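Local atomic coordinates of putative short-chain dehydrogenase/reductase (Burkholderia xenovorans, PDB entry 5IZ4), a protein that binds ADP at a nucleotide site and is probably an oxidoreductase of the short-chain dehydrogenase/reductase family, perhaps an NADPH-dependent 3-oxoacyl-acyl-carrier-protein reductase. Residues 196-208 / 234-246. Sequence-based numbering, arbitrary orientation.
Sequences RVNALAPGMVDDG and RVSRPAEIAELAW
Backbone pairing joins M204 and D206 to S236, one hydrogen bond on each side of V205. S236 N donates to M204 O over 3.0 Å, somewhat tilted from the carbonyl plane; D206 N returns a straighter bond to S236 O at 2.9 Å (168° at the hydrogen). The two make a single beta bridge between V205 and S236, into which V205 CA adds a CH...O contact with S236 O. A water donates to M204 O and also hydrogen-bonds S236 OG, so that carbonyl takes two donors.

Apolar contacts continue along helix 238-246, which runs nearly antiparallel to strand 196-202 (162°, axes 9.8 Å apart). L200 divides its methyls: CD2 meets L244 CD2 tip to tip at 3.6 Å, while the L200 and I241 side chains slide past each other in opposite directions, L200 CD1 ending 3.7 Å from I241 CG2 and also reaching A245. I241 CG1 sits beside its backbone N (chi1 -50°), which leaves CG2 to L200 and lets CD1 reach P202 CB. In this Rossmann-type SDR fold the strand is the sixth of a parallel seven-stranded sheet, and the helix belongs to the crossover to the last strand, 259-262. I241 also touches I26 of the ADP site, and L244 packs on F247 of a second subunit.

At the loop, V205 CG1, anti to the backbone N, lies against P238 CD at 4.0 Å. D207, modelled in two conformers, lies beside bound ADP.

In the conformer described, one of two modelled for E240, its carboxylate takes three donors. R234 grips it end-on, NH1 to OE1 and NH2 to OE2 (2.6 Å), while R237 N reaches OE2 from the face opposite to that used by R234 NH2. D206 OD2 is merely near R237 NH1, well out of the guanidinium plane; D206 OD1 accepts from G208 N, closing an Asx turn.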
ATOM      1  N   ARG A 196      -0.288 -20.138   8.447  1.00 16.95           N
ATOM      2  CA  ARG A 196      -0.394 -18.707   8.202  1.00 18.37           C
ATOM      3  C   ARG A 196       0.980 -18.072   8.352  1.00 16.61           C
ATOM      4  O   ARG A 196       1.767 -18.485   9.203  1.00 17.66           O
ATOM      5  CB  ARG A 196      -1.380 -18.058   9.172  1.00 15.63           C
ATOM      6  CG  ARG A 196      -2.809 -18.564   8.999  1.00 16.56           C
ATOM      7  CD  ARG A 196      -3.740 -17.964  10.051  1.00 16.21           C
ATOM      8  NE  ARG A 196      -3.429 -18.468  11.385  1.00 16.72           N
ATOM      9  CZ  ARG A 196      -2.803 -17.762  12.323  1.00 23.12           C
ATOM     10  NH1 ARG A 196      -2.408 -16.521  12.070  1.00 25.23           N
ATOM     11  NH2 ARG A 196      -2.563 -18.308  13.502  1.00 29.34           N
ATOM     12  N   VAL A 197       1.277 -17.087   7.507  1.00 14.41           N
ATOM     13  CA  VAL A 197       2.583 -16.432   7.520  1.00 15.99           C
ATOM     14  C   VAL A 197       2.356 -14.929   7.520  1.00 17.29           C
ATOM     15  O   VAL A 197       1.696 -14.397   6.615  1.00 15.72           O
ATOM     16  CB  VAL A 197       3.460 -16.839   6.323  1.00 18.83           C
ATOM     17  CG1 VAL A 197       4.901 -16.293   6.501  1.00 16.36           C
ATOM     18  CG2 VAL A 197       3.487 -18.363   6.146  1.00 19.73           C
ATOM     19  N   ASN A 198       2.921 -14.244   8.514  1.00 16.21           N
ATOM     20  CA  ASN A 198       2.762 -12.803   8.651  1.00 16.64           C
ATOM     21  C   ASN A 198       4.101 -12.194   9.038  1.00 15.06           C
ATOM     22  O   ASN A 198       5.008 -12.885   9.508  1.00 16.21           O
ATOM     23  CB  ASN A 198       1.703 -12.449   9.700  1.00 13.48           C
ATOM     24  CG  ASN A 198       0.308 -12.892   9.287  1.00 18.85           C
ATOM     25  OD1 ASN A 198      -0.293 -12.320   8.371  1.00 16.66           O
ATOM     26  ND2 ASN A 198      -0.218 -13.910   9.969  1.00 14.46           N
ATOM     27  N   ALA A 199       4.228 -10.887   8.819  1.00 15.06           N
ATOM     28  CA  ALA A 199       5.428 -10.165   9.212  1.00 13.81           C
ATOM     29  C   ALA A 199       5.048  -9.044  10.165  1.00 20.77           C
ATOM     30  O   ALA A 199       3.914  -8.547  10.142  1.00 19.05           O
ATOM     31  CB  ALA A 199       6.191  -9.588   8.001  1.00 15.74           C
ATOM     32  N   LEU A 200       6.001  -8.669  11.021  1.00 17.15           N
ATOM     33  CA  LEU A 200       5.843  -7.526  11.917  1.00 20.58           C
ATOM     34  C   LEU A 200       6.826  -6.442  11.500  1.00 19.72           C
ATOM     35  O   LEU A 200       7.968  -6.740  11.158  1.00 18.29           O
ATOM     36  CB  LEU A 200       6.109  -7.914  13.376  1.00 22.83           C
ATOM     37  CG  LEU A 200       5.371  -9.137  13.903  1.00 27.66           C
ATOM     38  CD1 LEU A 200       5.578  -9.323  15.402  1.00 23.33           C
ATOM     39  CD2 LEU A 200       3.925  -8.973  13.590  1.00 24.63           C
ATOM     40  N   ALA A 201       6.396  -5.174  11.542  1.00 16.96           N
ATOM     41  CA  ALA A 201       7.265  -4.066  11.145  1.00 14.63           C
ATOM     42  C   ALA A 201       7.365  -3.094  12.314  1.00 21.12           C
ATOM     43  O   ALA A 201       6.655  -2.076  12.356  1.00 15.51           O
ATOM     44  CB  ALA A 201       6.758  -3.372   9.881  1.00 20.16           C
ATOM     45  N   PRO A 202       8.237  -3.376  13.277  1.00 19.34           N
ATOM     46  CA  PRO A 202       8.445  -2.445  14.387  1.00 18.73           C
ATOM     47  C   PRO A 202       9.147  -1.184  13.916  1.00 20.27           C
ATOM     48  O   PRO A 202       9.927  -1.196  12.957  1.00 19.97           O
ATOM     49  CB  PRO A 202       9.343  -3.228  15.360  1.00 20.64           C
ATOM     50  CG  PRO A 202       9.436  -4.613  14.821  1.00 28.05           C
ATOM     51  CD  PRO A 202       9.107  -4.560  13.365  1.00 16.58           C
ATOM     52  N   GLY A 203       8.871  -0.092  14.620  1.00 18.97           N
ATOM     53  CA  GLY A 203       9.658   1.115  14.480  1.00 20.71           C
ATOM     54  C   GLY A 203      10.775   1.132  15.503  1.00 25.94           C
ATOM     55  O   GLY A 203      11.587   0.204  15.546  1.00 27.77           O
ATOM     56  N   MET A 204      10.824   2.174  16.333  1.00 24.61           N
ATOM     57  CA  MET A 204      11.887   2.307  17.323  1.00 26.83           C
ATOM     58  C   MET A 204      11.640   1.349  18.480  1.00 29.17           C
ATOM     59  O   MET A 204      10.541   1.317  19.042  1.00 29.66           O
ATOM     60  CB  MET A 204      11.962   3.746  17.838  1.00 30.33           C
ATOM     61  CG  MET A 204      12.252   4.783  16.764  1.00 37.70           C
ATOM     62  SD  MET A 204      13.800   4.420  15.910  1.00 42.25           S
ATOM     63  CE  MET A 204      13.188   3.939  14.289  1.00 49.56           C
ATOM     64  N   VAL A 205      12.655   0.562  18.829  1.00 26.39           N
ATOM     65  CA  VAL A 205      12.555  -0.398  19.923  1.00 25.57           C
ATOM     66  C   VAL A 205      13.745  -0.200  20.852  1.00 28.21           C
ATOM     67  O   VAL A 205      14.903  -0.217  20.410  1.00 28.39           O
ATOM     68  CB  VAL A 205      12.489  -1.854  19.416  1.00 25.98           C
ATOM     69  CG1 VAL A 205      12.408  -2.821  20.588  1.00 28.32           C
ATOM     70  CG2 VAL A 205      11.292  -2.048  18.501  1.00 26.88           C
ATOM     71  N   ASP A 206      13.469  -0.025  22.139  1.00 23.13           N
ATOM     72  CA  ASP A 206      14.528   0.158  23.130  1.00 28.40           C
ATOM     73  C   ASP A 206      14.762  -1.159  23.865  1.00 40.23           C
ATOM     74  O   ASP A 206      13.914  -1.599  24.647  1.00 41.72           O
ATOM     75  CB  ASP A 206      14.169   1.275  24.103  1.00 37.25           C
ATOM     76  CG  ASP A 206      15.263   1.534  25.116  1.00 43.81           C
ATOM     77  OD1 ASP A 206      16.424   1.135  24.870  1.00 46.17           O
ATOM     78  OD2 ASP A 206      14.958   2.143  26.159  1.00 45.81           O
ATOM     79  N   ASP A 207      15.926  -1.771  23.625  1.00 42.71           N
ATOM     80  CA  ASP A 207      16.275  -3.041  24.250  0.54 49.29           C
ATOM     81  C   ASP A 207      16.817  -2.882  25.668  1.00 55.35           C
ATOM     82  O   ASP A 207      17.142  -3.892  26.304  1.00 56.61           O
ATOM     83  CB  ASP A 207      17.297  -3.787  23.386  0.54 50.52           C
ATOM     84  CG  ASP A 207      16.767  -4.105  22.000  0.54 51.32           C
ATOM     85  OD1 ASP A 207      15.952  -5.040  21.876  0.54 51.78           O
ATOM     86  OD2 ASP A 207      17.168  -3.422  21.033  0.54 54.14           O
ATOM     87  N   GLY A 208      16.917  -1.656  26.177  1.00 57.39           N
ATOM     88  CA  GLY A 208      17.381  -1.417  27.534  1.00 62.20           C
ATOM     89  C   GLY A 208      18.863  -1.655  27.756  1.00 72.51           C
ATOM     90  O   GLY A 208      19.678  -1.480  26.849  1.00 78.40           O
ATOM     91  N   ARG A 234       6.554   8.082  22.258  1.00 21.88           N
ATOM     92  CA  ARG A 234       7.071   6.940  23.002  1.00 21.14           C
ATOM     93  C   ARG A 234       7.914   6.102  22.056  1.00 23.09           C
ATOM     94  O   ARG A 234       7.878   6.278  20.834  1.00 22.72           O
ATOM     95  CB  ARG A 234       5.937   6.082  23.581  1.00 20.33           C
ATOM     96  CG  ARG A 234       5.141   5.365  22.487  1.00 19.18           C
ATOM     97  CD  ARG A 234       3.891   4.668  23.013  1.00 21.43           C
ATOM     98  NE  ARG A 234       4.197   3.629  24.005  1.00 23.15           N
ATOM     99  CZ  ARG A 234       4.539   2.375  23.706  1.00 21.97           C
ATOM    100  NH1 ARG A 234       4.648   1.982  22.440  1.00 17.89           N
ATOM    101  NH2 ARG A 234       4.788   1.509  24.680  1.00 23.38           N
ATOM    102  N   VAL A 235       8.659   5.166  22.644  1.00 23.30           N
ATOM    103  CA  VAL A 235       9.292   4.084  21.896  1.00 20.10           C
ATOM    104  C   VAL A 235       8.687   2.763  22.355  1.00 26.65           C
ATOM    105  O   VAL A 235       8.069   2.670  23.417  1.00 29.90           O
ATOM    106  CB  VAL A 235      10.821   4.073  22.077  1.00 28.20           C
ATOM    107  CG1 VAL A 235      11.389   5.393  21.626  1.00 27.69           C
ATOM    108  CG2 VAL A 235      11.180   3.805  23.534  1.00 28.68           C
ATOM    109  N   SER A 236       8.873   1.729  21.541  1.00 23.34           N
ATOM    110  CA  SER A 236       8.397   0.398  21.904  1.00 24.18           C
ATOM    111  C   SER A 236       9.433  -0.332  22.746  1.00 25.60           C
ATOM    112  O   SER A 236      10.637  -0.109  22.616  1.00 24.82           O
ATOM    113  CB  SER A 236       8.094  -0.441  20.660  1.00 23.56           C
ATOM    114  OG  SER A 236       6.962   0.058  19.974  1.00 20.70           O
ATOM    115  N   ARG A 237       8.953  -1.205  23.615  1.00 24.79           N
ATOM    116  CA  ARG A 237       9.820  -2.162  24.278  1.00 23.25           C
ATOM    117  C   ARG A 237       9.600  -3.535  23.663  1.00 23.49           C
ATOM    118  O   ARG A 237       8.561  -3.785  23.045  1.00 20.81           O
ATOM    119  CB  ARG A 237       9.556  -2.183  25.787  1.00 28.21           C
ATOM    120  CG  ARG A 237      10.138  -0.939  26.465  1.00 46.11           C
ATOM    121  CD  ARG A 237       9.737  -0.810  27.920  1.00 59.14           C
ATOM    122  NE  ARG A 237      10.665  -1.491  28.817  1.00 66.88           N
ATOM    123  CZ  ARG A 237      11.809  -0.966  29.249  1.00 73.44           C
ATOM    124  NH1 ARG A 237      12.179   0.246  28.857  1.00 74.80           N
ATOM    125  NH2 ARG A 237      12.585  -1.656  30.071  1.00 77.05           N
ATOM    126  N   PRO A 238      10.582  -4.436  23.749  1.00 22.17           N
ATOM    127  CA  PRO A 238      10.437  -5.723  23.047  1.00 25.00           C
ATOM    128  C   PRO A 238       9.169  -6.481  23.400  1.00 21.40           C
ATOM    129  O   PRO A 238       8.596  -7.130  22.518  1.00 21.16           O
ATOM    130  CB  PRO A 238      11.692  -6.493  23.473  1.00 23.23           C
ATOM    131  CG  PRO A 238      12.695  -5.436  23.746  1.00 27.43           C
ATOM    132  CD  PRO A 238      11.926  -4.271  24.323  1.00 24.14           C
ATOM    133  N   ALA A 239       8.700  -6.389  24.651  1.00 24.89           N
ATOM    134  CA  ALA A 239       7.509  -7.124  25.078  1.00 23.93           C
ATOM    135  C   ALA A 239       6.290  -6.832  24.208  1.00 23.33           C
ATOM    136  O   ALA A 239       5.463  -7.727  23.985  1.00 20.62           O
ATOM    137  CB  ALA A 239       7.202  -6.803  26.539  1.00 23.81           C
ATOM    138  N   GLU A 240       6.141  -5.603  23.704  1.00 22.03           N
ATOM    139  CA  GLU A 240       4.993  -5.258  22.857  0.51 19.59           C
ATOM    140  C   GLU A 240       5.020  -6.020  21.541  1.00 20.62           C
ATOM    141  O   GLU A 240       3.976  -6.389  20.991  1.00 18.42           O
ATOM    142  CB  GLU A 240       4.980  -3.760  22.549  0.51 19.81           C
ATOM    143  CG  GLU A 240       4.989  -2.832  23.729  0.51 18.33           C
ATOM    144  CD  GLU A 240       5.394  -1.431  23.314  0.51 17.65           C
ATOM    145  OE1 GLU A 240       5.124  -1.062  22.152  0.51 18.10           O
ATOM    146  OE2 GLU A 240       6.011  -0.715  24.132  0.51 22.48           O
ATOM    147  N   ILE A 241       6.220  -6.211  20.988  1.00 20.49           N
ATOM    148  CA  ILE A 241       6.327  -6.941  19.732  1.00 17.38           C
ATOM    149  C   ILE A 241       6.055  -8.419  19.971  1.00 19.34           C
ATOM    150  O   ILE A 241       5.445  -9.097  19.132  1.00 19.31           O
ATOM    151  CB  ILE A 241       7.711  -6.709  19.093  1.00 19.69           C
ATOM    152  CG1 ILE A 241       8.027  -5.211  19.052  1.00 20.57           C
ATOM    153  CG2 ILE A 241       7.739  -7.299  17.677  1.00 18.53           C
ATOM    154  CD1 ILE A 241       6.972  -4.360  18.318  1.00 21.51           C
ATOM    155  N   ALA A 242       6.504  -8.937  21.123  1.00 20.84           N
ATOM    156  CA  ALA A 242       6.163 -10.295  21.537  1.00 20.25           C
ATOM    157  C   ALA A 242       4.654 -10.475  21.663  1.00 20.91           C
ATOM    158  O   ALA A 242       4.113 -11.505  21.245  1.00 18.63           O
ATOM    159  CB  ALA A 242       6.847 -10.625  22.865  1.00 19.36           C
ATOM    160  N   GLU A 243       3.958  -9.490  22.244  1.00 19.67           N
ATOM    161  CA  GLU A 243       2.499  -9.585  22.347  1.00 16.14           C
ATOM    162  C   GLU A 243       1.862  -9.715  20.973  1.00 19.11           C
ATOM    163  O   GLU A 243       0.919 -10.491  20.786  1.00 20.69           O
ATOM    164  CB  GLU A 243       1.905  -8.360  23.062  1.00 20.72           C
ATOM    165  CG  GLU A 243       2.044  -8.317  24.573  1.00 30.93           C
ATOM    166  CD  GLU A 243       1.287  -9.426  25.310  1.00 24.43           C
ATOM    167  OE1 GLU A 243       1.730  -9.774  26.418  1.00 36.25           O
ATOM    168  OE2 GLU A 243       0.261  -9.930  24.804  1.00 31.06           O
ATOM    169  N   LEU A 244       2.350  -8.938  20.004  1.00 16.49           N
ATOM    170  CA  LEU A 244       1.818  -9.018  18.651  1.00 15.40           C
ATOM    171  C   LEU A 244       2.108 -10.381  18.024  1.00 20.89           C
ATOM    172  O   LEU A 244       1.240 -10.963  17.363  1.00 19.43           O
ATOM    173  CB  LEU A 244       2.404  -7.877  17.819  1.00 19.49           C
ATOM    174  CG  LEU A 244       1.967  -7.603  16.381  1.00 28.16           C
ATOM    175  CD1 LEU A 244       0.469  -7.363  16.269  1.00 24.01           C
ATOM    176  CD2 LEU A 244       2.736  -6.397  15.856  1.00 27.71           C
ATOM    177  N   ALA A 245       3.313 -10.922  18.228  1.00 18.21           N
ATOM    178  CA  ALA A 245       3.606 -12.242  17.685  1.00 16.28           C
ATOM    179  C   ALA A 245       2.707 -13.297  18.314  1.00 19.97           C
ATOM    180  O   ALA A 245       2.220 -14.205  17.624  1.00 17.49           O
ATOM    181  CB  ALA A 245       5.080 -12.600  17.910  1.00 16.58           C
ATOM    182  N   TRP A 246       2.496 -13.202  19.628  1.00 18.61           N
ATOM    183  CA  TRP A 246       1.596 -14.128  20.313  1.00 20.97           C
ATOM    184  C   TRP A 246       0.162 -13.976  19.814  1.00 24.59           C
ATOM    185  O   TRP A 246      -0.516 -14.978  19.545  1.00 18.21           O
ATOM    186  CB  TRP A 246       1.662 -13.916  21.829  1.00 20.12           C
ATOM    187  CG  TRP A 246       0.512 -14.572  22.551  1.00 22.81           C
ATOM    188  CD1 TRP A 246      -0.569 -13.952  23.124  1.00 22.60           C
ATOM    189  CD2 TRP A 246       0.306 -15.977  22.727  1.00 24.86           C
ATOM    190  NE1 TRP A 246      -1.421 -14.889  23.659  1.00 27.15           N
ATOM    191  CE2 TRP A 246      -0.909 -16.139  23.423  1.00 25.98           C
ATOM    192  CE3 TRP A 246       1.026 -17.114  22.358  1.00 20.76           C
ATOM    193  CZ2 TRP A 246      -1.410 -17.391  23.766  1.00 30.92           C
ATOM    194  CZ3 TRP A 246       0.526 -18.358  22.698  1.00 26.36           C
ATOM    195  CH2 TRP A 246      -0.684 -18.489  23.390  1.00 29.24           C
TER
HETATM  196  O   HOH W   1       8.339   0.660  17.453  1.00 21.18           O